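Local structure of triacylglycerol lipase (Yarrowia lipolytica, 3O0D) at residues 20-25 against 294-299; 37-42 against 53-58; 67-72 against 86-91; 77-82 against 152-157; 246-251 against 262-267. The protein probably hydrolyses the ester bonds of triacylglycerols, acting as a glycosylated, extracellular lipase of the alpha/beta-hydrolase fold. All coordinates share one frame; numbering follows the deposited sequence. Where two conformers were deposited one is given.

Contact 1: 20-25 against 294-299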
# COMPACT_ATOMS: atom_id res chain seq x y z
N LYS A 20 -2.17 10.28 -8.19
CA LYS A 20 -1.07 9.68 -8.92
C LYS A 20 -0.74 8.22 -8.51
O LYS A 20 -0.65 7.34 -9.45
CB LYS A 20 0.21 10.56 -8.79
CG LYS A 20 1.43 9.82 -9.35
CD LYS A 20 2.65 10.80 -9.18
CE LYS A 20 3.93 10.03 -9.45
NZ LYS A 20 5.13 10.94 -9.33
N TYR A 21 -0.65 8.01 -7.20
CA TYR A 21 -0.27 6.65 -6.68
C TYR A 21 -1.52 5.75 -6.90
O TYR A 21 -1.39 4.53 -7.27
CB TYR A 21 0.33 6.63 -5.25
CG TYR A 21 1.68 7.29 -5.37
CD1 TYR A 21 2.78 6.57 -5.88
CD2 TYR A 21 1.82 8.64 -5.12
CE1 TYR A 21 3.96 7.16 -6.11
CE2 TYR A 21 3.06 9.25 -5.37
CZ TYR A 21 4.09 8.49 -5.87
OH TYR A 21 5.30 9.08 -6.11
N ALA A 22 -2.71 6.29 -6.80
CA ALA A 22 -3.81 5.42 -7.13
C ALA A 22 -3.76 4.91 -8.55
O ALA A 22 -4.12 3.77 -8.84
CB ALA A 22 -5.22 6.15 -6.87
N ARG A 23 -3.38 5.77 -9.48
CA ARG A 23 -3.25 5.35 -10.84
C ARG A 23 -2.13 4.31 -11.03
O ARG A 23 -2.31 3.39 -11.71
CB ARG A 23 -2.98 6.49 -11.81
CG ARG A 23 -4.00 7.60 -11.87
CD ARG A 23 -3.69 8.48 -13.07
NE ARG A 23 -4.39 9.73 -13.09
CZ ARG A 23 -5.63 9.90 -13.49
NH1 ARG A 23 -6.35 8.90 -13.92
NH2 ARG A 23 -6.12 11.10 -13.46
N LEU A 24 -0.98 4.52 -10.44
CA LEU A 24 0.12 3.58 -10.59
C LEU A 24 -0.33 2.20 -10.03
O LEU A 24 0.05 1.15 -10.63
CB LEU A 24 1.37 4.03 -9.84
CG LEU A 24 2.00 5.18 -10.67
CD1 LEU A 24 3.04 5.90 -9.70
CD2 LEU A 24 2.70 4.83 -12.06
N ALA A 25 -0.97 2.24 -8.88
CA ALA A 25 -1.51 0.93 -8.31
C ALA A 25 -2.45 0.27 -9.24
O ALA A 25 -2.42 -0.99 -9.37
CB ALA A 25 -2.20 1.21 -7.01
N VAL A 294 -9.57 6.56 -8.77
CA VAL A 294 -9.93 5.81 -9.95
C VAL A 294 -10.41 4.41 -9.53
O VAL A 294 -10.22 4.05 -8.43
CB VAL A 294 -8.76 5.64 -10.91
CG1 VAL A 294 -8.21 6.94 -11.33
CG2 VAL A 294 -7.68 4.90 -10.25
N THR A 295 -11.06 3.68 -10.43
CA THR A 295 -11.49 2.31 -10.11
C THR A 295 -10.29 1.38 -10.09
O THR A 295 -9.56 1.34 -11.06
CB THR A 295 -12.52 1.83 -11.16
OG1 THR A 295 -13.67 2.69 -11.03
CG2 THR A 295 -12.92 0.41 -10.75
N GLU A 296 -10.08 0.67 -8.99
CA GLU A 296 -8.91 -0.22 -8.88
C GLU A 296 -9.40 -1.62 -9.23
O GLU A 296 -10.60 -1.83 -9.17
CB GLU A 296 -8.40 -0.24 -7.46
CG GLU A 296 -7.90 1.09 -6.87
CD GLU A 296 -6.53 1.51 -7.59
OE1 GLU A 296 -5.86 0.68 -8.21
OE2 GLU A 296 -6.13 2.69 -7.45
N GLY A 297 -8.49 -2.46 -9.74
CA GLY A 297 -8.80 -3.90 -9.85
C GLY A 297 -9.07 -4.37 -11.23
O GLY A 297 -9.14 -5.62 -11.45
N VAL A 298 -9.22 -3.46 -12.17
CA VAL A 298 -9.49 -3.82 -13.55
C VAL A 298 -8.62 -3.05 -14.50
O VAL A 298 -8.64 -1.80 -14.48
CB VAL A 298 -10.98 -3.51 -13.98
CG1 VAL A 298 -11.24 -3.83 -15.54
CG2 VAL A 298 -11.94 -4.35 -13.10
N CYS A 299 -7.87 -3.76 -15.33
CA CYS A 299 -7.00 -3.06 -16.28
C CYS A 299 -7.83 -2.42 -17.38
O CYS A 299 -8.80 -3.02 -17.92
CB CYS A 299 -6.00 -4.06 -16.94
SG CYS A 299 -4.94 -3.26 -18.13

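Contact 2: 37-42 against 53-58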
# COMPACT_ATOMS: atom_id res chain seq x y z
N ILE A 37 1.36 -4.75 -20.03
CA ILE A 37 1.77 -3.33 -20.17
C ILE A 37 2.77 -3.36 -21.35
O ILE A 37 3.79 -4.12 -21.23
CB ILE A 37 2.52 -2.87 -18.91
CG1 ILE A 37 1.60 -2.80 -17.67
CG2 ILE A 37 3.14 -1.44 -19.19
CD1 ILE A 37 2.30 -2.70 -16.38
N PHE A 38 2.47 -2.69 -22.46
CA PHE A 38 3.45 -2.65 -23.59
C PHE A 38 4.61 -1.66 -23.26
O PHE A 38 4.31 -0.65 -22.70
CB PHE A 38 2.69 -2.23 -24.83
CG PHE A 38 1.70 -3.26 -25.29
CD1 PHE A 38 0.42 -3.32 -24.76
CD2 PHE A 38 2.12 -4.23 -26.24
CE1 PHE A 38 -0.47 -4.34 -25.20
CE2 PHE A 38 1.27 -5.23 -26.66
CZ PHE A 38 -0.03 -5.30 -26.15
N LYS A 39 5.89 -1.97 -23.55
CA LYS A 39 7.01 -0.97 -23.46
C LYS A 39 6.71 0.14 -24.48
O LYS A 39 6.18 -0.10 -25.59
CB LYS A 39 8.41 -1.68 -23.65
CG LYS A 39 8.89 -2.56 -22.39
CD LYS A 39 10.12 -3.47 -22.67
CE LYS A 39 10.87 -3.95 -21.40
NZ LYS A 39 10.09 -4.94 -20.57
N PRO A 40 7.04 1.42 -24.13
CA PRO A 40 7.69 1.79 -22.90
C PRO A 40 6.79 1.69 -21.76
O PRO A 40 7.21 1.14 -20.76
CB PRO A 40 8.09 3.28 -23.13
CG PRO A 40 7.88 3.55 -24.49
CD PRO A 40 6.83 2.59 -25.00
N PHE A 41 5.58 2.21 -21.86
CA PHE A 41 4.66 2.17 -20.73
C PHE A 41 3.26 2.45 -21.23
O PHE A 41 2.70 3.51 -20.96
CB PHE A 41 5.06 3.20 -19.67
CG PHE A 41 4.45 2.95 -18.32
CD1 PHE A 41 4.70 1.77 -17.64
CD2 PHE A 41 3.62 3.89 -17.74
CE1 PHE A 41 4.14 1.54 -16.40
CE2 PHE A 41 3.05 3.66 -16.50
CZ PHE A 41 3.31 2.48 -15.83
N ASN A 42 2.71 1.50 -21.97
CA ASN A 42 1.43 1.73 -22.63
C ASN A 42 0.39 0.69 -22.18
O ASN A 42 0.69 -0.52 -22.21
CB ASN A 42 1.64 1.56 -24.16
CG ASN A 42 2.64 2.56 -24.71
OD1 ASN A 42 2.70 3.67 -24.24
ND2 ASN A 42 3.44 2.13 -25.67
N VAL A 53 8.05 7.49 -18.70
CA VAL A 53 8.17 6.35 -17.80
C VAL A 53 8.49 5.16 -18.68
O VAL A 53 7.96 5.02 -19.78
CB VAL A 53 6.86 6.10 -17.05
CG1 VAL A 53 6.83 4.68 -16.35
CG2 VAL A 53 6.64 7.20 -15.95
N GLU A 54 9.40 4.35 -18.17
CA GLU A 54 9.72 3.03 -18.87
C GLU A 54 9.53 1.88 -17.92
O GLU A 54 9.99 1.88 -16.77
CB GLU A 54 11.10 3.06 -19.49
CG GLU A 54 12.15 3.23 -18.52
CD GLU A 54 13.57 3.10 -19.17
OE1 GLU A 54 13.74 2.35 -20.15
OE2 GLU A 54 14.50 3.76 -18.68
N LEU A 55 8.79 0.88 -18.45
CA LEU A 55 8.59 -0.37 -17.77
C LEU A 55 9.99 -1.09 -17.77
O LEU A 55 10.62 -1.21 -18.85
CB LEU A 55 7.55 -1.16 -18.49
CG LEU A 55 7.35 -2.58 -17.89
CD1 LEU A 55 6.70 -2.56 -16.44
CD2 LEU A 55 6.52 -3.41 -18.84
N ILE A 56 10.38 -1.52 -16.58
CA ILE A 56 11.64 -2.30 -16.48
C ILE A 56 11.28 -3.80 -16.58
O ILE A 56 11.85 -4.54 -17.44
CB ILE A 56 12.48 -1.96 -15.23
CG1 ILE A 56 12.94 -0.45 -15.34
CG2 ILE A 56 13.74 -2.96 -15.17
CD1 ILE A 56 13.34 0.02 -16.79
N GLU A 57 10.39 -4.23 -15.69
CA GLU A 57 10.09 -5.69 -15.61
C GLU A 57 8.74 -5.86 -14.98
O GLU A 57 8.43 -5.17 -14.01
CB GLU A 57 11.13 -6.37 -14.68
CG GLU A 57 11.04 -7.89 -14.74
CD GLU A 57 12.30 -8.62 -14.22
OE1 GLU A 57 13.45 -8.12 -14.38
OE2 GLU A 57 12.11 -9.75 -13.71
N GLU A 58 7.99 -6.87 -15.45
CA GLU A 58 6.77 -7.28 -14.74
C GLU A 58 7.12 -8.57 -13.94
O GLU A 58 8.10 -9.29 -14.26
CB GLU A 58 5.72 -7.67 -15.74
CG GLU A 58 5.26 -6.68 -16.73
CD GLU A 58 4.04 -7.22 -17.49
OE1 GLU A 58 3.49 -6.47 -18.32
OE2 GLU A 58 3.65 -8.42 -17.30

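Contact 3: 67-72 against 86-91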
# COMPACT_ATOMS: atom_id res chain seq x y z
N ASP A 67 0.40 -14.85 -2.95
CA ASP A 67 1.43 -14.46 -3.90
C ASP A 67 1.01 -13.18 -4.66
O ASP A 67 -0.17 -12.78 -4.66
CB ASP A 67 1.68 -15.54 -4.89
CG ASP A 67 2.63 -16.64 -4.34
OD1 ASP A 67 3.24 -16.47 -3.25
OD2 ASP A 67 2.79 -17.62 -5.08
N VAL A 68 2.01 -12.57 -5.29
CA VAL A 68 1.86 -11.22 -5.81
C VAL A 68 2.23 -11.11 -7.28
O VAL A 68 2.97 -11.96 -7.86
CB VAL A 68 2.67 -10.18 -4.94
CG1 VAL A 68 2.17 -10.06 -3.54
CG2 VAL A 68 4.15 -10.53 -5.02
N SER A 69 1.83 -10.01 -7.94
CA SER A 69 2.18 -9.72 -9.29
C SER A 69 2.42 -8.16 -9.25
O SER A 69 2.08 -7.53 -8.26
CB SER A 69 1.06 -9.95 -10.26
OG SER A 69 0.75 -11.39 -10.31
N GLY A 70 2.97 -7.66 -10.33
CA GLY A 70 3.24 -6.16 -10.26
C GLY A 70 4.35 -5.85 -11.21
O GLY A 70 4.65 -6.55 -12.19
N TYR A 71 4.91 -4.62 -11.03
CA TYR A 71 5.92 -4.22 -12.04
C TYR A 71 6.89 -3.21 -11.39
O TYR A 71 6.65 -2.66 -10.31
CB TYR A 71 5.30 -3.55 -13.30
CG TYR A 71 4.50 -2.25 -12.96
CD1 TYR A 71 5.13 -0.96 -13.02
CD2 TYR A 71 3.15 -2.29 -12.70
CE1 TYR A 71 4.40 0.20 -12.73
CE2 TYR A 71 2.40 -1.11 -12.40
CZ TYR A 71 3.06 0.11 -12.46
OH TYR A 71 2.33 1.25 -12.21
N LEU A 72 8.02 -3.08 -12.07
CA LEU A 72 9.04 -2.15 -11.68
C LEU A 72 9.14 -1.22 -12.84
O LEU A 72 9.33 -1.61 -14.01
CB LEU A 72 10.36 -2.95 -11.48
CG LEU A 72 11.63 -2.19 -11.11
CD1 LEU A 72 11.52 -1.34 -9.86
CD2 LEU A 72 12.80 -3.23 -11.03
N ARG A 86 0.44 -6.04 -6.42
CA ARG A 86 -0.97 -6.36 -6.24
C ARG A 86 -0.96 -7.82 -5.77
O ARG A 86 0.04 -8.49 -5.86
CB ARG A 86 -1.74 -6.23 -7.60
CG ARG A 86 -1.03 -6.90 -8.81
CD ARG A 86 -1.82 -7.47 -9.94
NE ARG A 86 -2.99 -8.25 -9.62
CZ ARG A 86 -3.70 -8.88 -10.55
NH1 ARG A 86 -3.34 -8.82 -11.83
NH2 ARG A 86 -4.77 -9.56 -10.19
N GLY A 87 -2.07 -8.28 -5.25
CA GLY A 87 -2.29 -9.77 -5.11
C GLY A 87 -2.53 -10.41 -6.43
O GLY A 87 -3.26 -9.90 -7.29
N THR A 88 -1.95 -11.63 -6.65
CA THR A 88 -2.23 -12.28 -7.87
C THR A 88 -3.68 -12.85 -7.98
O THR A 88 -4.31 -12.74 -9.08
CB THR A 88 -1.26 -13.49 -8.10
OG1 THR A 88 0.09 -12.97 -8.04
CG2 THR A 88 -1.50 -14.09 -9.53
N HIS A 89 -4.15 -13.42 -6.90
CA HIS A 89 -5.47 -14.05 -6.89
C HIS A 89 -6.60 -13.00 -6.82
O HIS A 89 -6.36 -11.79 -6.56
CB HIS A 89 -5.49 -15.14 -5.81
CG HIS A 89 -4.75 -16.36 -6.27
ND1 HIS A 89 -5.33 -17.28 -7.11
CD2 HIS A 89 -3.46 -16.76 -6.09
CE1 HIS A 89 -4.42 -18.20 -7.44
NE2 HIS A 89 -3.27 -17.90 -6.85
N SER A 90 -7.80 -13.44 -7.20
CA SER A 90 -8.95 -12.54 -7.19
C SER A 90 -9.13 -11.86 -5.84
O SER A 90 -8.93 -12.42 -4.74
CB SER A 90 -10.24 -13.33 -7.62
OG SER A 90 -10.79 -14.02 -6.49
N LEU A 91 -9.58 -10.59 -5.90
CA LEU A 91 -9.83 -9.89 -4.66
C LEU A 91 -10.78 -10.67 -3.78
O LEU A 91 -10.56 -10.73 -2.60
CB LEU A 91 -10.42 -8.48 -4.97
CG LEU A 91 -9.48 -7.60 -5.77
CD1 LEU A 91 -10.24 -6.38 -6.30
CD2 LEU A 91 -8.35 -7.12 -4.78
O HOH W 1 -2.75 -13.58 -4.39

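Contact 4: 77-82 against 152-157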
# COMPACT_ATOMS: atom_id res chain seq x y z
N ALA A 77 10.66 11.59 -15.68
CA ALA A 77 10.12 12.99 -15.51
C ALA A 77 10.11 13.33 -14.06
O ALA A 77 10.46 14.45 -13.65
CB ALA A 77 8.74 13.14 -16.11
N SER A 78 9.69 12.42 -13.20
CA SER A 78 9.64 12.72 -11.78
C SER A 78 10.93 12.29 -11.04
O SER A 78 11.05 12.64 -9.83
CB SER A 78 8.39 12.03 -11.12
OG SER A 78 8.64 10.62 -11.18
N LYS A 79 11.83 11.64 -11.77
CA LYS A 79 13.08 11.06 -11.16
C LYS A 79 12.79 10.11 -10.01
O LYS A 79 13.23 10.28 -8.85
CB LYS A 79 13.99 12.22 -10.65
CG LYS A 79 14.73 12.98 -11.80
CD LYS A 79 13.75 13.67 -12.64
CE LYS A 79 14.30 14.60 -13.82
NZ LYS A 79 13.19 15.50 -14.31
N GLN A 80 11.96 9.09 -10.32
CA GLN A 80 11.55 8.13 -9.31
C GLN A 80 11.65 6.73 -9.97
O GLN A 80 11.59 6.59 -11.19
CB GLN A 80 10.08 8.31 -8.88
CG GLN A 80 9.95 9.64 -8.06
CD GLN A 80 8.50 9.91 -7.75
OE1 GLN A 80 7.69 10.06 -8.65
NE2 GLN A 80 8.14 9.82 -6.47
N ILE A 81 11.79 5.78 -9.06
CA ILE A 81 11.70 4.33 -9.43
C ILE A 81 10.41 3.87 -8.72
O ILE A 81 10.23 4.08 -7.51
CB ILE A 81 12.90 3.58 -8.80
CG1 ILE A 81 14.18 4.06 -9.50
CG2 ILE A 81 12.68 2.01 -9.07
CD1 ILE A 81 15.55 3.66 -8.71
N TYR A 82 9.55 3.22 -9.50
CA TYR A 82 8.26 2.73 -8.92
C TYR A 82 8.28 1.20 -8.77
O TYR A 82 8.64 0.57 -9.72
CB TYR A 82 7.16 3.01 -9.91
CG TYR A 82 6.90 4.47 -10.19
CD1 TYR A 82 6.99 5.41 -9.19
CD2 TYR A 82 6.49 4.83 -11.44
CE1 TYR A 82 6.73 6.79 -9.49
CE2 TYR A 82 6.25 6.24 -11.78
CZ TYR A 82 6.35 7.13 -10.74
OH TYR A 82 6.13 8.47 -10.97
N PRO A 152 20.92 6.31 -9.20
CA PRO A 152 21.12 6.33 -7.72
C PRO A 152 20.59 7.55 -7.01
O PRO A 152 20.38 7.54 -5.79
CB PRO A 152 22.67 6.34 -7.59
CG PRO A 152 23.16 6.60 -8.89
CD PRO A 152 22.16 6.37 -9.96
N ASP A 153 20.27 8.60 -7.79
CA ASP A 153 19.66 9.75 -7.15
C ASP A 153 18.13 9.84 -7.38
O ASP A 153 17.51 10.77 -6.91
CB ASP A 153 20.41 11.06 -7.46
CG ASP A 153 20.25 11.58 -8.83
OD1 ASP A 153 19.51 11.00 -9.66
OD2 ASP A 153 20.91 12.64 -9.10
N TYR A 154 17.55 8.81 -8.00
CA TYR A 154 16.02 8.76 -8.05
C TYR A 154 15.41 8.32 -6.73
O TYR A 154 15.99 7.50 -6.01
CB TYR A 154 15.55 7.86 -9.23
CG TYR A 154 15.70 8.41 -10.63
CD1 TYR A 154 16.65 9.46 -10.97
CD2 TYR A 154 14.91 7.90 -11.63
CE1 TYR A 154 16.76 9.91 -12.29
CE2 TYR A 154 15.06 8.30 -12.93
CZ TYR A 154 15.94 9.36 -13.26
OH TYR A 154 15.94 9.69 -14.57
N GLN A 155 14.25 8.86 -6.40
CA GLN A 155 13.51 8.52 -5.16
C GLN A 155 12.80 7.19 -5.48
O GLN A 155 12.19 7.06 -6.55
CB GLN A 155 12.39 9.55 -4.87
CG GLN A 155 11.59 9.21 -3.63
CD GLN A 155 10.44 10.17 -3.34
OE1 GLN A 155 9.65 10.51 -4.24
NE2 GLN A 155 10.35 10.61 -2.10
N ILE A 156 12.83 6.25 -4.54
CA ILE A 156 12.12 4.97 -4.65
C ILE A 156 10.73 5.16 -4.07
O ILE A 156 10.60 5.67 -2.96
CB ILE A 156 12.87 3.93 -3.80
CG1 ILE A 156 14.28 3.72 -4.34
CG2 ILE A 156 12.08 2.58 -3.70
CD1 ILE A 156 15.27 3.18 -3.28
N ALA A 157 9.70 4.74 -4.81
CA ALA A 157 8.31 4.82 -4.33
C ALA A 157 7.66 3.44 -4.49
O ALA A 157 7.74 2.86 -5.60
CB ALA A 157 7.49 5.83 -5.20

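Contact 5: 246-251 against 262-267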
# COMPACT_ATOMS: atom_id res chain seq x y z
N GLY A 246 -1.07 7.08 9.95
CA GLY A 246 -0.82 7.53 8.60
C GLY A 246 -2.03 7.47 7.62
O GLY A 246 -1.84 7.60 6.43
N GLU A 247 -3.22 7.31 8.19
CA GLU A 247 -4.43 7.13 7.37
C GLU A 247 -4.82 8.44 6.61
O GLU A 247 -4.78 9.53 7.22
CB GLU A 247 -5.60 6.75 8.29
CG GLU A 247 -6.93 6.51 7.48
CD GLU A 247 -8.04 5.91 8.31
OE1 GLU A 247 -7.97 5.97 9.60
OE2 GLU A 247 -9.03 5.39 7.72
N VAL A 248 -5.11 8.28 5.30
CA VAL A 248 -5.70 9.34 4.45
C VAL A 248 -7.06 8.76 3.94
O VAL A 248 -7.07 7.73 3.33
CB VAL A 248 -4.84 9.49 3.25
CG1 VAL A 248 -5.46 10.60 2.29
CG2 VAL A 248 -3.37 9.94 3.75
N PHE A 249 -8.16 9.40 4.27
CA PHE A 249 -9.49 8.79 4.11
C PHE A 249 -10.23 9.55 3.03
O PHE A 249 -10.37 10.77 3.10
CB PHE A 249 -10.22 8.97 5.42
CG PHE A 249 -11.59 8.34 5.47
CD1 PHE A 249 -11.73 6.91 5.30
CD2 PHE A 249 -12.69 9.13 5.74
CE1 PHE A 249 -13.03 6.33 5.53
CE2 PHE A 249 -13.96 8.59 5.89
CZ PHE A 249 -14.10 7.16 5.78
N ILE A 250 -10.78 8.76 2.09
CA ILE A 250 -11.65 9.34 1.04
C ILE A 250 -13.06 9.21 1.60
O ILE A 250 -13.61 8.09 1.60
CB ILE A 250 -11.53 8.53 -0.20
CG1 ILE A 250 -10.10 8.57 -0.77
CG2 ILE A 250 -12.52 9.07 -1.27
CD1 ILE A 250 -9.90 7.51 -1.93
N ASP A 251 -13.58 10.33 2.10
CA ASP A 251 -14.93 10.32 2.67
C ASP A 251 -15.93 10.65 1.56
O ASP A 251 -16.51 11.77 1.52
CB ASP A 251 -15.01 11.31 3.83
CG ASP A 251 -16.27 11.07 4.71
OD1 ASP A 251 -17.17 10.34 4.26
OD2 ASP A 251 -16.30 11.57 5.85
N VAL A 262 -11.28 14.44 0.88
CA VAL A 262 -10.16 13.54 1.19
C VAL A 262 -9.45 14.18 2.45
O VAL A 262 -9.02 15.36 2.38
CB VAL A 262 -9.19 13.47 0.01
CG1 VAL A 262 -7.95 12.53 0.31
CG2 VAL A 262 -9.84 13.05 -1.33
N VAL A 263 -9.33 13.45 3.55
CA VAL A 263 -8.91 14.09 4.81
C VAL A 263 -7.72 13.29 5.36
O VAL A 263 -7.62 12.07 5.13
CB VAL A 263 -10.06 14.23 5.84
CG1 VAL A 263 -11.13 15.23 5.32
CG2 VAL A 263 -10.69 12.80 6.18
N MET A 264 -6.87 13.97 6.15
CA MET A 264 -5.78 13.26 6.83
C MET A 264 -6.27 12.95 8.24
O MET A 264 -6.82 13.82 8.93
CB MET A 264 -4.59 14.26 6.94
CG MET A 264 -4.10 14.90 5.62
SD MET A 264 -3.59 13.65 4.46
CE MET A 264 -2.00 13.05 5.19
N CYS A 265 -6.15 11.68 8.66
CA CYS A 265 -6.75 11.24 9.94
C CYS A 265 -5.64 11.10 10.95
O CYS A 265 -4.66 10.50 10.58
CB CYS A 265 -7.32 9.82 9.70
SG CYS A 265 -8.59 9.91 8.35
N GLN A 266 -5.85 11.61 12.14
CA GLN A 266 -4.90 11.27 13.31
C GLN A 266 -5.17 9.85 13.77
O GLN A 266 -6.26 9.28 13.63
CB GLN A 266 -5.03 12.18 14.44
CG GLN A 266 -4.66 13.65 14.08
CD GLN A 266 -3.22 13.92 13.99
OE1 GLN A 266 -2.42 13.03 13.75
NE2 GLN A 266 -2.85 15.20 14.10
N GLY A 267 -4.12 9.27 14.32
CA GLY A 267 -4.24 8.01 15.09
C GLY A 267 -4.18 6.69 14.38
O GLY A 267 -4.25 6.57 13.15
O HOH W 2 -3.50 8.00 11.02
O HOH W 3 -6.18 5.16 11.47

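Contact 1: 20-25 against 294-299
Two oxygens make the closest polar approach. Glu296 OE2 lies 2.7 Å from the backbone oxygen Ala22 O, so the carboxyl group probably holds a proton. The side chain folds to reach this place: CG sits beside the backbone N, and a bend at chi2 (-69°) turns the acid toward the helix. The methyl groups of two alanines line the approach. Ala22 CB is 3.6 Å from Glu296 OE2, and Ala25 CB is 3.9 Å from Glu296 OE1. These short side chains let the acid come close to the helix backbone. Helix 12-27 packs on the central sheet of the alpha/beta-hydrolase fold, where Ala22 and Ala25 also touch Leu187. The loop after helix 285-290 lies along the same helix, and Glu296 lies close to, but not against, what is probably the Ser-His-Asp triad. Packing comes from Val294. Val294 CG2 lies 4.0 Å from Ala22 O and makes an apolar contact with Ala22 CB at 4.4 Å. The other methyl, Val294 CG1, meets the extended Arg23 chain at the tip, 3.7 Å from Arg23 NH1, and the two side chains cross at about a right angle. That NH1 is hydrogen-bonded to Gln46. Cys299 forms a disulfide with Cys30.

Contact 2: 37-42 against 53-58
The loop 37-42 runs through a classic beta bulge, in which Phe41 and Asn42 both face Phe38, and the peptide before Pro40 is cis. Leu55 N donates to Pro40 O at 2.8 Å, in the carbonyl plane and fairly straight (165° at the hydrogen). A second bond closes the far end. Ile37 N donates to Glu58 OE1 at 3.2 Å, nearly along the C-O axis, and the Glu58 chain is extended beyond CG to reach it. The Phe41 ring carries much of the apolar contact. Its CG is anti to the backbone N (chi1 -162°), so the ring lies alongside Val53. Val53 CG1 sits over one face of the Phe41 ring in a CH-pi contact, 3.6 Å from the ring centroid. Leu55 CB comes to the edge of the same ring, 4.2 Å from Phe41 CD1. The tip of Leu55 serves Ile37: Leu55 CD2 is 3.9 Å from Ile37 CG2, and the two chains cross obliquely. Lys39 lies at the margin, with its CE 3.8 Å from Leu55 O. Strand 53-60 is the outermost strand at its end of the sheet. Helix 12-27 meets Ile37 and Phe41 through Ile27, strand 68-75 is the strand's sheet neighbour, and helix 127-150 touches Ile56.

Contact 3: 67-72 against 86-91
Thr88 N donates to Asp67 O at 2.9 Å in an almost straight bond (178°), with the donor above the carbonyl plane. Ser69 OG donates to Thr88 OG1 at 2.8 Å. These bonds mark the open end of the beta hairpin made by strands 68-75 and 80-87, part of the central alpha/beta-hydrolase sheet. The antiparallel hydrogen-bonded pair is Ser69 with Arg86. Arg86 N meets Ser69 O at 2.9 Å, nearly along the C=O axis. Ser69 N returns a bond to Arg86 O at 3.1 Å, from above the carbonyl plane. Next comes the non-hydrogen-bonded pair Val68 with Gly87, and Thr88 adds its bonds just past it. The Thr88 OG1 lies anti to the carbonyl carbon, which places it beside the Ser69 hydroxyl, and it also bonds Asp61 O. An alanine here would lose the hydroxyl and would probably leave Ser69 OG and Asp61 O short of a partner, loosening the hairpin end from the loop after strand 53-60. A water links the segments further out, donating to Asp67 O and accepting from His89 N. Packing is modest. The Arg86 chain starts in the crowded position, CG between N and C (chi1 46°), and bends at chi3. This lays Arg86 CD 3.8 Å from Ser69 CB and folds the guanidinium back on its own strand. There Arg86 NE donates to Gly87 O at 2.9 Å.

Contact 4: 77-82 against 152-157
Three backbone hydrogen bonds hold the two strands in parallel. Gln155 N donates to Lys79 O at 3.0 Å, on a lone pair. Ile81 N donates to Gln155 O at 2.8 Å. Ala157 N completes the ladder on Ile81 O at 2.8 Å, nearly along the C=O axis. One side-chain bond joins them: Gln80 NE2 donates to Gln155 OE1 at 2.8 Å. The two extended chains lie side by side and point the same way, with their amide planes 33° apart. The Gln80 amide is gripped further, since OE1 accepts from Ser78 OG and Lys20 NZ, and NE2 also bonds Tyr21 OH. Strands 80-87 and 155-161 are neighbours in the alpha/beta-hydrolase sheet. Helix 127-150, from the chain between them, covers the face of Ile81 and Ile156, and helix 12-27 that of Tyr82 and Ala157. Aromatic contact centres on Tyr154, at the entry to its strand. Lys79 CA makes a CH-pi contact over the centre of the Tyr154 ring, 3.6 Å from its centroid and 7° off the normal. Lys79 and Gln80 form a G1 bulge opposite Asp75. The Tyr154 hydroxyl is bonded to His76 ND1. Apolar contacts are light. Ile81 CG1 lies 4.0 Å from Tyr154 CB, and Ala157 CB approaches the edge of the Tyr82 ring, 4.0 Å from Tyr82 CD1.

Contact 5: 246-251 against 262-267
Glu247 leaves its strand with CG anti to the backbone N and runs out extended beside Cys265. Glu247 CB lies 3.8 Å from Cys265 CB. Glu247 CG is 3.9 Å from Cys265 SG, and CD passes the same sulfur. At the tip, Glu247 OE1 is 3.9 Å from Cys265 CB and accepts from a water at 2.7 Å, which also donates to Gly267 O. OE2 bonds Thr226 OG1 and Ser274 N. An alanine here would lose the carboxylate and its bonds to Thr226, Ser274 and the water, and would probably loosen the packing against Cys265. The backbone beneath is an antiparallel hairpin that lies within the hydrolase sheet, between strands 222-227 and 3-8. Cys265 N donates to Glu247 O at 2.9 Å, and Phe249 and Val263 form the hydrogen-bonded pair. Cys265 SG is disulfide-bonded to Cys273 and rests 3.5 Å from Phe249 CB. On the other face Val248 divides its methyls. Val248 CG1 meets Val262 CG1 at 3.7 Å, while Val248 CG2 meets Met264 CE at 3.7 Å. The Met264 chain, bent at chi2 and chi3, curls in beside it. Phe18 of helix 12-27 covers Val248 and Met264. One face of the hairpin is thus apolar, while the other holds a buried acid; its clear donors, the water at OE1 and Ser274 N at OE2, are likely to stabilise it as a carboxylate.

In the fold
Contacts 2, 3, 4 and 5 all reach the one central sheet. Contacts 3 and 4 share strand 80-87, and contact 2 adjoins contact 3 through strands 53-60 and 68-75. Contact 5 lies across the chain's centre from contacts 2 and 3, its centre about 32 Å from that of contact 2. Contact 1 sets helix 12-27 against the C-terminal loop, and the helix reaches contacts 3 and 4 by Leu24 O to Tyr71 OH and Lys20 NZ to Gln80 OE1. Contacts 1, 3, 4 and 5 are mostly buried; contact 2 is partly exposed at the sheet edge. Contacts 3, 4 and 5 rely on strand ladders, contact 2 on isolated bonds and a ring, and contact 1 on a buried acid.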